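Local coordinates for glycosyl hydrolase family 2, TIM barrel domain protein (Parabacteroides merdae ATCC 43184, PDB 6DXU) that probably hydrolyses beta-D-glucuronides, as a beta-glucuronidase of glycoside hydrolase family 2 from a bacterium of the human gut, at residues 80-85 with 780-785; 176-181 with 388-393; 183-188 with 597-602. All blocks are in the same frame, centred on the assembly; numbering follows the deposited sequence.

In the fold
Three loop-to-loop junctions tie the sugar binding domain to later parts of the chain. That domain supplies residues 80-85, 176-181 and 183-188 in turn; their partners follow as 388-393 after a barrel strand, 597-602 and lastly 780-785 in the C-terminal domain. Contact 1 therefore closes a span that includes the other two, whereas contacts 2 and 3 alternate along the chain. Contact 3 touches both others, its centre about 12 Å from each; the centres of contacts 1 and 2 are about 24 Å apart. All three have residues within reach of the second subunit. The N-terminal domain is thereby joined both to the barrel region and to the C-terminal domain.

Contact 1. Residues 80-85 with 780-785; sequences VDPDVN and ICNLGT. With NA (sodium ion), chain N.
Asp-81 and Asn-782 join a sodium-binding loop of the sugar binding domain to a loop of the C-terminal domain, an instructive case of an Asx turn whose carboxylate also serves an interdomain bond. Residues 81 to 84 form a type I beta turn. CG of Asp-81 stands opposite the backbone N (chi1 -173°), which sets the carboxylate between Asp-83 N and Asn-782. OD1 of Asp-81 accepts from the backbone N of Asp-83 at 3.0 Å, closing the Asx turn, while OD2 of Asp-81 receives ND2 of Asn-782 at 3.2 Å. The second bond is bent, with 143° at the hydrogen; the donor comes to the anti side of OD2, and the carboxylate and amide planes are turned 58° from each other. ND2 of Asn-782 also bonds to Glu-77, so two carboxylates share the amide nitrogen. Arg-790 forms a salt bridge with OD1 of Asp-81, which probably offsets some of the negative charge gathered here.

Van der Waals packing surrounds the amide. OD1 of Asn-782 lies 3.3 Å from CA of Asp-81 and also approaches the ring of Pro-82, at CD. Val-80 directs its side chain at the C-terminal loop, where CG2 rests 3.2 Å from the carbonyl O of Asn-782. Its other methyl, CG1, faces CA of Gly-784.

The sodium ion bridges carbonyls at the two ends of the turn, all of its protein ligands lying in the sugar binding domain: beside Asp-78 O and a water, it binds Asp-81 O at 2.8 Å and Val-84 O at 2.5 Å.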
loop_
_atom_site.group_PDB
_atom_site.type_symbol
_atom_site.label_atom_id
_atom_site.label_comp_id
_atom_site.label_asym_id
_atom_site.label_seq_id
_atom_site.Cartn_x
_atom_site.Cartn_y
_atom_site.Cartn_z
ATOM N N VAL D 80 -31.249 4.115 23.304
ATOM C CA VAL D 80 -32.292 4.877 23.988
ATOM C C VAL D 80 -31.926 5.226 25.416
ATOM O O VAL D 80 -32.648 6.019 26.044
ATOM C CB VAL D 80 -33.653 4.143 23.958
ATOM C CG1 VAL D 80 -34.173 4.044 22.533
ATOM C CG2 VAL D 80 -33.553 2.754 24.594
ATOM N N ASP D 81 -30.826 4.702 25.941
ATOM C CA ASP D 81 -30.399 5.118 27.268
ATOM C C ASP D 81 -30.243 6.628 27.281
ATOM O O ASP D 81 -29.517 7.183 26.441
ATOM C CB ASP D 81 -29.088 4.463 27.688
ATOM C CG ASP D 81 -28.744 4.770 29.147
ATOM O OD1 ASP D 81 -28.271 5.891 29.424
ATOM O OD2 ASP D 81 -29.035 3.920 30.019
ATOM N N PRO D 82 -30.903 7.332 28.202
ATOM C CA PRO D 82 -30.945 8.797 28.111
ATOM C C PRO D 82 -29.631 9.492 28.441
ATOM O O PRO D 82 -29.522 10.696 28.180
ATOM C CB PRO D 82 -32.032 9.177 29.133
ATOM C CG PRO D 82 -31.969 8.064 30.168
ATOM C CD PRO D 82 -31.719 6.815 29.320
ATOM N N ASP D 83 -28.629 8.801 28.987
ATOM C CA ASP D 83 -27.447 9.479 29.520
ATOM C C ASP D 83 -26.166 9.219 28.727
ATOM O O ASP D 83 -25.091 9.663 29.147
ATOM C CB ASP D 83 -27.237 9.073 30.980
ATOM C CG ASP D 83 -28.415 9.474 31.864
ATOM O OD1 ASP D 83 -28.965 10.577 31.648
ATOM O OD2 ASP D 83 -28.791 8.688 32.755
ATOM N N VAL D 84 -26.239 8.530 27.590
ATOM C CA VAL D 84 -25.035 8.195 26.839
ATOM C C VAL D 84 -25.284 8.375 25.347
ATOM O O VAL D 84 -26.408 8.204 24.863
ATOM C CB VAL D 84 -24.567 6.744 27.113
ATOM C CG1 VAL D 84 -24.166 6.565 28.578
ATOM C CG2 VAL D 84 -25.645 5.739 26.717
ATOM N N ASN D 85 -24.211 8.712 24.625
ATOM C CA ASN D 85 -24.186 8.612 23.168
ATOM C C ASN D 85 -24.107 7.137 22.786
ATOM O O ASN D 85 -23.272 6.400 23.327
ATOM C CB ASN D 85 -22.946 9.324 22.591
ATOM C CG ASN D 85 -22.772 10.747 23.085
ATOM O OD1 ASN D 85 -23.691 11.553 22.998
ATOM N ND2 ASN D 85 -21.551 11.080 23.565
ATOM N N ILE D 780 -37.432 -2.354 34.190
ATOM C CA ILE D 780 -37.625 -2.738 32.782
ATOM C C ILE D 780 -37.630 -1.421 32.016
ATOM O O ILE D 780 -38.669 -0.823 31.727
ATOM C CB ILE D 780 -38.889 -3.579 32.577
ATOM C CG1 ILE D 780 -38.803 -4.847 33.434
ATOM C CG2 ILE D 780 -39.073 -3.958 31.100
ATOM C CD1 ILE D 780 -40.020 -5.724 33.378
ATOM N N CYS D 781 -36.425 -0.936 31.712
ATOM C CA CYS D 781 -36.243 0.386 31.137
ATOM C C CYS D 781 -35.488 0.258 29.819
ATOM O O CYS D 781 -35.241 -0.851 29.328
ATOM C CB CYS D 781 -35.506 1.312 32.116
ATOM S SG CYS D 781 -33.824 0.818 32.590
ATOM N N ASN D 782 -35.165 1.409 29.231
ATOM C CA ASN D 782 -34.449 1.473 27.956
ATOM C C ASN D 782 -35.154 0.654 26.874
ATOM O O ASN D 782 -34.523 0.017 26.015
ATOM C CB ASN D 782 -32.993 1.044 28.122
ATOM C CG ASN D 782 -32.186 2.056 28.925
ATOM O OD1 ASN D 782 -32.531 3.244 28.988
ATOM N ND2 ASN D 782 -31.131 1.589 29.565
ATOM N N LEU D 783 -36.476 0.682 26.898
ATOM C CA LEU D 783 -37.246 0.084 25.815
ATOM C C LEU D 783 -37.615 1.092 24.737
ATOM O O LEU D 783 -38.076 0.690 23.663
ATOM C CB LEU D 783 -38.526 -0.563 26.359
ATOM C CG LEU D 783 -38.344 -1.663 27.406
ATOM C CD1 LEU D 783 -39.683 -2.303 27.730
ATOM C CD2 LEU D 783 -37.309 -2.702 26.944
ATOM N N GLY D 784 -37.431 2.383 24.990
ATOM C CA GLY D 784 -37.856 3.379 24.020
ATOM C C GLY D 784 -39.357 3.555 23.941
ATOM O O GLY D 784 -39.878 3.924 22.882
ATOM N N THR D 785 -40.070 3.277 25.031
ATOM C CA THR D 785 -41.513 3.454 25.114
ATOM C C THR D 785 -41.836 4.327 26.319
ATOM O O THR D 785 -41.046 4.439 27.255
ATOM C CB THR D 785 -42.252 2.129 25.276
ATOM O OG1 THR D 785 -41.844 1.526 26.516
ATOM C CG2 THR D 785 -41.971 1.168 24.083
HETATM NA NA NA N . -28.538 7.246 23.857
HETATM O O HOH W 1 -27.550 8.028 21.357
#

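Contact 2. Residues 176-181 with 388-393; sequences MIPSDL and EIPWCR. With NA (sodium ion), chain O.
Beside a sodium site in the sugar binding domain, Ile-177 and Pro-178 pack against Pro-390, so that the loop which binds the ion also meets the neighbouring domain. The ion is held by Met-176 O at 2.4 Å and Pro-178 O at 2.5 Å, with Asp-173 O and two waters as further ligands. One of these waters accepts from the backbone N of Asp-180 and the other donates to the same residue's carboxylate, which ties the next bend of the loop to the metal. A cis peptide bond joins Ile-177 to Pro-178 and turns the chain between the two carbonyl ligands.

The carbonyl O of Pro-390 is central to the packing. It lies 3.3 Å from CB of Ile-177 and receives a CA-H...O contact from CA of Pro-178 at 3.2 Å. CD1 of Ile-177 covers CG of the Pro-390 ring, the two side chains meeting at about a right angle, while CB of Pro-178 touches CB of Pro-390. Residues 388-393 follow strand 384-388 of the TIM barrel; the loops after the C-terminal ends of the strands form the active-site face of such barrels, and 388-393 is one of them. Trp-391 centres an inverse gamma turn there.

Farther along, CB of Ser-179 sits 3.3 Å from the carbonyl O of Arg-393. A chi1 of 167° swings OG of Ser-179 away from its own N and toward the N of Leu-181, from which it accepts in an ST turn; the hydroxyl also bonds to Asp-436. Arg-393 stretches out so that NH1 reaches Leu-181 O at 2.8 Å, the oxygen lying in the guanidinium plane and the angle at hydrogen being 148°. NE of Arg-393 makes a salt bridge with Glu-430, and Ser-59 of the second subunit shares Leu-181 O.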
loop_
_atom_site.group_PDB
_atom_site.type_symbol
_atom_site.label_atom_id
_atom_site.label_comp_id
_atom_site.label_asym_id
_atom_site.label_seq_id
_atom_site.Cartn_x
_atom_site.Cartn_y
_atom_site.Cartn_z
ATOM N N MET D 176 -18.617 6.806 4.311
ATOM C CA MET D 176 -19.462 5.627 4.241
ATOM C C MET D 176 -20.914 6.070 4.371
ATOM O O MET D 176 -21.216 6.962 5.174
ATOM C CB MET D 176 -19.098 4.636 5.369
ATOM C CG MET D 176 -19.928 3.348 5.392
ATOM S SD MET D 176 -19.612 2.380 6.904
ATOM C CE MET D 176 -20.549 3.327 8.124
ATOM N N ILE D 177 -21.801 5.489 3.561
ATOM C CA ILE D 177 -23.225 5.784 3.727
ATOM C C ILE D 177 -23.812 4.737 4.663
ATOM O O ILE D 177 -23.323 3.595 4.682
ATOM C CB ILE D 177 -23.979 5.820 2.389
ATOM C CG1 ILE D 177 -23.926 4.467 1.673
ATOM C CG2 ILE D 177 -23.408 6.929 1.517
ATOM C CD1 ILE D 177 -24.904 4.368 0.445
ATOM N N PRO D 178 -24.831 5.078 5.482
ATOM C CA PRO D 178 -25.464 6.403 5.575
ATOM C C PRO D 178 -24.666 7.415 6.401
ATOM O O PRO D 178 -23.673 7.067 7.046
ATOM C CB PRO D 178 -26.783 6.108 6.299
ATOM C CG PRO D 178 -26.435 4.977 7.208
ATOM C CD PRO D 178 -25.446 4.124 6.426
ATOM N N SER D 179 -25.141 8.657 6.380
ATOM C CA SER D 179 -24.538 9.755 7.122
ATOM C C SER D 179 -25.023 9.771 8.565
ATOM O O SER D 179 -26.203 9.519 8.840
ATOM C CB SER D 179 -24.903 11.083 6.453
ATOM O OG SER D 179 -24.593 12.179 7.296
ATOM N N ASP D 180 -24.118 10.112 9.487
ATOM C CA ASP D 180 -24.512 10.330 10.876
ATOM C C ASP D 180 -25.400 11.551 11.050
ATOM O O ASP D 180 -25.879 11.793 12.159
ATOM C CB ASP D 180 -23.260 10.458 11.770
ATOM C CG ASP D 180 -22.620 9.098 12.063
ATOM O OD1 ASP D 180 -23.241 8.297 12.796
ATOM O OD2 ASP D 180 -21.530 8.817 11.533
ATOM N N LEU D 181 -25.620 12.345 10.001
ATOM C CA LEU D 181 -26.641 13.385 10.098
ATOM C C LEU D 181 -28.048 12.807 10.044
ATOM O O LEU D 181 -29.013 13.520 10.333
ATOM C CB LEU D 181 -26.467 14.405 8.968
ATOM C CG LEU D 181 -25.116 15.130 8.965
ATOM C CD1 LEU D 181 -24.964 15.982 7.709
ATOM C CD2 LEU D 181 -24.964 15.993 10.197
ATOM N N GLU D 388 -34.850 1.595 -0.895
ATOM C CA GLU D 388 -33.824 2.544 -1.320
ATOM C C GLU D 388 -32.471 2.229 -0.696
ATOM O O GLU D 388 -32.374 1.454 0.258
ATOM C CB GLU D 388 -34.214 3.992 -0.972
ATOM C CG GLU D 388 -34.216 4.341 0.513
ATOM C CD GLU D 388 -34.903 5.694 0.776
ATOM O OE1 GLU D 388 -35.900 5.998 0.086
ATOM O OE2 GLU D 388 -34.415 6.471 1.627
ATOM N N ILE D 389 -31.415 2.814 -1.271
ATOM C CA ILE D 389 -30.077 2.710 -0.686
ATOM C C ILE D 389 -29.927 3.792 0.372
ATOM O O ILE D 389 -30.600 4.835 0.288
ATOM C CB ILE D 389 -28.955 2.838 -1.735
ATOM C CG1 ILE D 389 -29.063 4.160 -2.497
ATOM C CG2 ILE D 389 -28.964 1.639 -2.663
ATOM C CD1 ILE D 389 -27.748 4.548 -3.241
ATOM N N PRO D 390 -29.034 3.609 1.365
ATOM C CA PRO D 390 -28.901 4.611 2.430
ATOM C C PRO D 390 -28.033 5.801 2.071
ATOM O O PRO D 390 -27.245 6.237 2.905
ATOM C CB PRO D 390 -28.271 3.812 3.583
ATOM C CG PRO D 390 -27.504 2.730 2.911
ATOM C CD PRO D 390 -28.280 2.378 1.662
ATOM N N TRP D 391 -28.152 6.340 0.859
ATOM C CA TRP D 391 -27.525 7.622 0.542
ATOM C C TRP D 391 -28.453 8.689 1.110
ATOM O O TRP D 391 -29.349 9.201 0.430
ATOM C CB TRP D 391 -27.302 7.780 -0.958
ATOM C CG TRP D 391 -26.542 9.045 -1.333
ATOM C CD1 TRP D 391 -25.720 9.789 -0.522
ATOM C CD2 TRP D 391 -26.569 9.720 -2.595
ATOM N NE1 TRP D 391 -25.223 10.860 -1.207
ATOM C CE2 TRP D 391 -25.722 10.844 -2.485
ATOM C CE3 TRP D 391 -27.206 9.469 -3.817
ATOM C CZ2 TRP D 391 -25.508 11.728 -3.544
ATOM C CZ3 TRP D 391 -26.991 10.349 -4.871
ATOM C CH2 TRP D 391 -26.143 11.458 -4.730
ATOM N N CYS D 392 -28.235 9.023 2.384
ATOM C CA CYS D 392 -29.215 9.727 3.211
ATOM C C CYS D 392 -28.546 10.892 3.937
ATOM O O CYS D 392 -28.004 10.702 5.027
ATOM C CB CYS D 392 -29.845 8.737 4.188
ATOM S SG CYS D 392 -31.128 9.416 5.279
ATOM N N ARG D 393 -28.632 12.088 3.343
ATOM C CA ARG D 393 -28.074 13.342 3.860
ATOM C C ARG D 393 -26.560 13.439 3.731
ATOM O O ARG D 393 -25.865 12.424 3.582
ATOM C CB ARG D 393 -28.462 13.564 5.328
ATOM C CG ARG D 393 -29.960 13.568 5.574
ATOM C CD ARG D 393 -30.275 13.828 7.046
ATOM N NE ARG D 393 -31.722 13.915 7.228
ATOM C CZ ARG D 393 -32.335 14.079 8.398
ATOM N NH1 ARG D 393 -31.634 14.166 9.521
ATOM N NH2 ARG D 393 -33.656 14.157 8.437
HETATM NA NA NA O . -21.324 7.782 7.465
HETATM O O HOH W 2 -21.460 10.105 8.200
HETATM O O HOH W 3 -21.090 6.889 9.647
#

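Contact 3. Residues 183-188 with 597-602; sequences DFNIYG and STPVRP
Ser-597 meets Asn-185 through its hydroxyl: ND2 of Asn-185 gives a hydrogen bond to OG of Ser-597 at 2.8 Å, the acceptor lying in the amide plane. A water accepts from the same ND2 and donates to the carbonyl O of Ser-597, so the amide nitrogen is tied to this residue twice. Thr-598 begins a type I beta turn and donates from OG1 to Asp-183 OD1 at 2.6 Å, coming from above the carboxylate plane. Next, Pro-599 slides past Asn-185, with CD 3.3 Å from the amide OD1. Val-600 presses CG2 near OD1 of Asp-183.

Arg-601 then grips that carboxylate side-on in a salt bridge, NE reaching OD1 and NH2 reaching OD2 of Asp-183, each at 2.9 Å. The guanidinium and carboxylate planes stand 55° apart: NE comes to the syn side of OD1, but NH2 meets OD2 from well above the carboxylate plane. NE and Thr-598 OG1 reach OD1 from opposite faces, which probably limits rotation of the carboxylate; a chi1 of -171° turns it away from the Asp-183 N and in between these donors.

The turn lies between strands 596-597 and 609-610, where Asn-610 also bonds to Asp-183 OD2, and its partner loop runs between strands 162-169 and 194-199 of the sugar binding domain.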
loop_
_atom_site.group_PDB
_atom_site.type_symbol
_atom_site.label_atom_id
_atom_site.label_comp_id
_atom_site.label_asym_id
_atom_site.label_seq_id
_atom_site.Cartn_x
_atom_site.Cartn_y
_atom_site.Cartn_z
ATOM N N ASP D 183 -31.547 10.767 10.725
ATOM C CA ASP D 183 -32.474 10.658 11.858
ATOM C C ASP D 183 -32.737 9.206 12.240
ATOM O O ASP D 183 -33.882 8.815 12.485
ATOM C CB ASP D 183 -33.773 11.389 11.507
ATOM C CG ASP D 183 -34.746 11.533 12.699
ATOM O OD1 ASP D 183 -34.301 11.656 13.866
ATOM O OD2 ASP D 183 -35.973 11.508 12.452
ATOM N N PHE D 184 -31.698 8.371 12.276
ATOM C CA PHE D 184 -31.827 7.000 12.763
ATOM C C PHE D 184 -30.442 6.527 13.174
ATOM O O PHE D 184 -29.431 7.096 12.760
ATOM C CB PHE D 184 -32.460 6.052 11.721
ATOM C CG PHE D 184 -31.651 5.874 10.441
ATOM C CD1 PHE D 184 -31.822 6.741 9.369
ATOM C CD2 PHE D 184 -30.754 4.822 10.307
ATOM C CE1 PHE D 184 -31.099 6.573 8.197
ATOM C CE2 PHE D 184 -30.009 4.651 9.130
ATOM C CZ PHE D 184 -30.185 5.531 8.080
ATOM N N ASN D 185 -30.409 5.495 14.011
ATOM C CA ASN D 185 -29.140 4.949 14.472
ATOM C C ASN D 185 -28.482 4.127 13.382
ATOM O O ASN D 185 -29.132 3.292 12.741
ATOM C CB ASN D 185 -29.342 4.060 15.693
ATOM C CG ASN D 185 -29.870 4.827 16.875
ATOM O OD1 ASN D 185 -29.217 5.729 17.372
ATOM N ND2 ASN D 185 -31.055 4.473 17.324
ATOM N N ILE D 186 -27.179 4.340 13.213
ATOM C CA ILE D 186 -26.359 3.523 12.318
ATOM C C ILE D 186 -25.823 2.391 13.185
ATOM O O ILE D 186 -24.749 2.479 13.797
ATOM C CB ILE D 186 -25.257 4.336 11.654
ATOM C CG1 ILE D 186 -25.891 5.542 10.955
ATOM C CG2 ILE D 186 -24.497 3.472 10.628
ATOM C CD1 ILE D 186 -24.865 6.478 10.333
ATOM N N TYR D 187 -26.596 1.327 13.255
ATOM C CA TYR D 187 -26.415 0.304 14.271
ATOM C C TYR D 187 -25.222 -0.589 13.956
ATOM O O TYR D 187 -24.761 -0.682 12.813
ATOM C CB TYR D 187 -27.675 -0.543 14.371
ATOM C CG TYR D 187 -28.780 0.037 15.215
ATOM C CD1 TYR D 187 -28.520 0.544 16.496
ATOM C CD2 TYR D 187 -30.107 0.003 14.771
ATOM C CE1 TYR D 187 -29.560 1.036 17.298
ATOM C CE2 TYR D 187 -31.162 0.488 15.576
ATOM C CZ TYR D 187 -30.875 0.998 16.825
ATOM O OH TYR D 187 -31.891 1.475 17.618
ATOM N N GLY D 188 -24.735 -1.279 14.982
ATOM C CA GLY D 188 -23.610 -2.183 14.833
ATOM C C GLY D 188 -23.975 -3.587 15.269
ATOM O O GLY D 188 -24.822 -3.774 16.149
ATOM N N SER D 597 -35.816 4.437 17.425
ATOM C CA SER D 597 -34.784 5.227 18.082
ATOM C C SER D 597 -33.972 6.050 17.087
ATOM O O SER D 597 -33.718 5.630 15.955
ATOM C CB SER D 597 -33.852 4.322 18.891
ATOM O OG SER D 597 -32.775 5.083 19.438
ATOM N N THR D 598 -33.570 7.245 17.520
ATOM C CA THR D 598 -32.747 8.136 16.715
ATOM C C THR D 598 -31.753 8.874 17.608
ATOM O O THR D 598 -32.117 9.335 18.710
ATOM C CB THR D 598 -33.607 9.146 15.929
ATOM O OG1 THR D 598 -32.759 10.144 15.367
ATOM C CG2 THR D 598 -34.632 9.821 16.830
ATOM N N PRO D 599 -30.495 9.005 17.170
ATOM C CA PRO D 599 -29.479 9.621 18.025
ATOM C C PRO D 599 -29.577 11.130 18.091
ATOM O O PRO D 599 -28.888 11.743 18.918
ATOM C CB PRO D 599 -28.163 9.197 17.356
ATOM C CG PRO D 599 -28.518 9.076 15.880
ATOM C CD PRO D 599 -29.954 8.584 15.861
ATOM N N VAL D 600 -30.363 11.763 17.222
ATOM C CA VAL D 600 -30.327 13.214 17.127
ATOM C C VAL D 600 -31.456 13.870 17.914
ATOM O O VAL D 600 -31.648 15.084 17.807
ATOM C CB VAL D 600 -30.312 13.686 15.654
ATOM C CG1 VAL D 600 -29.105 13.084 14.903
ATOM C CG2 VAL D 600 -31.618 13.339 14.935
ATOM N N ARG D 601 -32.205 13.106 18.711
ATOM C CA ARG D 601 -33.327 13.658 19.477
ATOM C C ARG D 601 -33.231 13.298 20.958
ATOM O O ARG D 601 -34.116 12.632 21.509
ATOM C CB ARG D 601 -34.649 13.184 18.879
ATOM C CG ARG D 601 -34.816 13.590 17.417
ATOM C CD ARG D 601 -36.180 13.146 16.887
ATOM N NE ARG D 601 -36.243 13.198 15.425
ATOM C CZ ARG D 601 -36.914 14.124 14.738
ATOM N NH1 ARG D 601 -37.573 15.091 15.375
ATOM N NH2 ARG D 601 -36.911 14.095 13.406
ATOM N N PRO D 602 -32.171 13.746 21.640
ATOM C CA PRO D 602 -32.010 13.399 23.066
ATOM C C PRO D 602 -33.096 13.945 23.982
ATOM O O PRO D 602 -33.268 13.416 25.090
ATOM C CB PRO D 602 -30.642 14.004 23.417
ATOM C CG PRO D 602 -30.444 15.107 22.441
ATOM C CD PRO D 602 -31.075 14.603 21.158
HETATM O O HOH W 4 -33.002 3.066 15.539
#